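PDB 5LXZ: secreted protein from Streptomyces lividans TK24, which binds copper and, as a member of the AA5 family of copper-radical enzymes, probably works as a galactose-oxidase-like oxidase. Local coordinates for residues E228-P231 with V232-K235. The protein carries 1 engineered substitution. Residues are numbered along the deposited sequence; the frame is centred on the assembly and turned at random.
Sequences EFDP and VAEK
Asp230 and Lys235 pair across the tight hairpin that joins strands 226-230 and 235-238 of an antiparallel sheet, and the turn between them is a worked example of the G1 beta bulge, with Glu234 and Lys235 both set against Asp230. The pair is fixed by Asp230 N, which gives Lys235 O a nearly straight bond of 2.9 Å; in return, Asp230 O receives only weak bonds from the N-H groups of Glu234 and Lys235. Glu234 takes the left-handed backbone conformation that lets the bulge form. The Asp230 carboxylate, turned back over the turn with CG anti to N (chi1 178°), grips it further: OD1 accepts the N-H of Val232 nearly along the C-O bond and that of Ala233 from above its plane. On the buried side Phe229 reaches under the turn, its CZ 3.6 Å from Glu234 C, and Ile61 of strand 58-62 touches the same ring. The Glu234 carboxylate forms salt bridges, OE1 with Lys70 and OE2 with Lys38. With an alanine at Asp230, the amides of Val232 and Ala233 would probably lose their shared acceptor, and Lys235 NZ its water-borne link. That link is on the looser, wetter side, where a water joins Asp230 OD2, at 2.9 Å, to Lys235 NZ, at 2.8 Å.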
ATOM      1  N   GLU A 228      -0.977   9.928 -15.540  1.00  9.31           N
ATOM      2  CA  GLU A 228      -0.082  10.724 -14.743  1.00  9.80           C
ATOM      3  C   GLU A 228      -0.890  11.851 -14.130  1.00 10.00           C
ATOM      4  O   GLU A 228      -1.546  12.583 -14.852  1.00 10.63           O
ATOM      5  CB  GLU A 228       1.069  11.252 -15.548  1.00 10.23           C
ATOM      6  CG  GLU A 228       2.050  10.187 -16.018  1.00 10.56           C
ATOM      7  CD  GLU A 228       3.259  10.766 -16.739  1.00 11.21           C
ATOM      8  OE1 GLU A 228       3.507  12.003 -16.626  1.00 12.18           O
ATOM      9  OE2 GLU A 228       3.997  10.013 -17.407  1.00 11.62           O
ATOM     10  N   PHE A 229      -0.879  12.010 -12.813  1.00  9.11           N
ATOM     11  CA  PHE A 229      -1.534  13.160 -12.220  1.00  9.63           C
ATOM     12  C   PHE A 229      -0.517  14.289 -12.231  1.00  9.60           C
ATOM     13  O   PHE A 229       0.567  14.163 -11.648  1.00  9.54           O
ATOM     14  CB  PHE A 229      -1.996  12.916 -10.782  1.00  9.56           C
ATOM     15  CG  PHE A 229      -2.766  14.070 -10.243  1.00  9.87           C
ATOM     16  CD1 PHE A 229      -4.119  14.212 -10.607  1.00 10.62           C
ATOM     17  CD2 PHE A 229      -2.162  15.093  -9.497  1.00 10.42           C
ATOM     18  CE1 PHE A 229      -4.862  15.291 -10.162  1.00 10.44           C
ATOM     19  CE2 PHE A 229      -2.935  16.188  -9.080  1.00 10.92           C
ATOM     20  CZ  PHE A 229      -4.269  16.267  -9.403  1.00 11.50           C
ATOM     21  N   ASP A 230      -0.869  15.393 -12.883  1.00 10.16           N
ATOM     22  CA  ASP A 230      -0.007  16.555 -12.993  1.00 11.47           C
ATOM     23  C   ASP A 230      -0.390  17.530 -11.871  1.00 11.44           C
ATOM     24  O   ASP A 230      -1.505  18.072 -11.878  1.00 11.20           O
ATOM     25  CB  ASP A 230      -0.214  17.159 -14.393  1.00 12.36           C
ATOM     26  CG  ASP A 230       0.584  18.416 -14.628  1.00 14.28           C
ATOM     27  OD1 ASP A 230       0.916  19.130 -13.685  1.00 15.21           O
ATOM     28  OD2 ASP A 230       0.843  18.688 -15.826  1.00 18.96           O
ATOM     29  N   PRO A 231       0.497  17.736 -10.891  1.00 11.34           N
ATOM     30  CA  PRO A 231       0.161  18.570  -9.752  1.00 12.57           C
ATOM     31  C   PRO A 231       0.044  20.062 -10.073  1.00 13.61           C
ATOM     32  O   PRO A 231      -0.634  20.766  -9.338  1.00 14.43           O
ATOM     33  CB  PRO A 231       1.266  18.315  -8.770  1.00 12.96           C
ATOM     34  CG  PRO A 231       2.381  17.774  -9.537  1.00 12.87           C
ATOM     35  CD  PRO A 231       1.872  17.194 -10.819  1.00 11.81           C
ATOM     36  N   VAL A 232       0.624  20.514 -11.165  1.00 14.50           N
ATOM     37  CA  VAL A 232       0.492  21.942 -11.534  1.00 16.29           C
ATOM     38  C   VAL A 232      -0.850  22.182 -12.215  1.00 16.47           C
ATOM     39  O   VAL A 232      -1.631  23.041 -11.794  1.00 17.83           O
ATOM     40  CB  VAL A 232       1.689  22.417 -12.363  1.00 17.38           C
ATOM     41  CG1 VAL A 232       1.503  23.866 -12.843  1.00 17.80           C
ATOM     42  CG2 VAL A 232       2.976  22.309 -11.536  1.00 18.45           C
ATOM     43  N   ALA A 233      -1.160  21.352 -13.200  1.00 15.93           N
ATOM     44  CA  ALA A 233      -2.451  21.399 -13.851  1.00 15.77           C
ATOM     45  C   ALA A 233      -3.608  20.919 -12.968  1.00 16.49           C
ATOM     46  O   ALA A 233      -4.773  21.241 -13.221  1.00 17.39           O
ATOM     47  CB  ALA A 233      -2.402  20.612 -15.116  1.00 17.35           C
ATOM     48  N   GLU A 234      -3.283  20.119 -11.948  1.00 15.38           N
ATOM     49  CA  GLU A 234      -4.259  19.479 -11.089  1.00 14.90           C
ATOM     50  C   GLU A 234      -5.239  18.630 -11.875  1.00 14.89           C
ATOM     51  O   GLU A 234      -6.443  18.692 -11.665  1.00 14.87           O
ATOM     52  CB  GLU A 234      -4.890  20.501 -10.156  1.00 16.83           C
ATOM     53  CG  GLU A 234      -3.837  21.105  -9.241  1.00 19.29           C
ATOM     54  CD  GLU A 234      -4.373  22.099  -8.223  1.00 22.24           C
ATOM     55  OE1 GLU A 234      -5.520  22.573  -8.386  1.00 24.12           O
ATOM     56  OE2 GLU A 234      -3.627  22.375  -7.261  1.00 22.20           O
ATOM     57  N   LYS A 235      -4.713  17.795 -12.768  1.00 13.32           N
ATOM     58  CA  LYS A 235      -5.555  16.910 -13.537  1.00 14.42           C
ATOM     59  C   LYS A 235      -4.880  15.578 -13.835  1.00 12.52           C
ATOM     60  O   LYS A 235      -3.638  15.472 -13.837  1.00 11.71           O
ATOM     61  CB  LYS A 235      -6.042  17.599 -14.825  1.00 17.58           C
ATOM     62  CG  LYS A 235      -5.026  17.918 -15.859  1.00 21.29           C
ATOM     63  CD  LYS A 235      -5.748  18.550 -17.071  0.50 22.18           C
ATOM     64  CE  LYS A 235      -4.977  19.677 -17.715  0.50 24.64           C
ATOM     65  NZ  LYS A 235      -3.744  19.167 -18.353  1.00 27.36           N
TER
HETATM   66  O   HOH W   1      -0.990  19.016 -18.073  1.00 34.29           O
HETATM   67  O   HOH W   2      -1.357  20.829  -6.672  1.00 17.07           O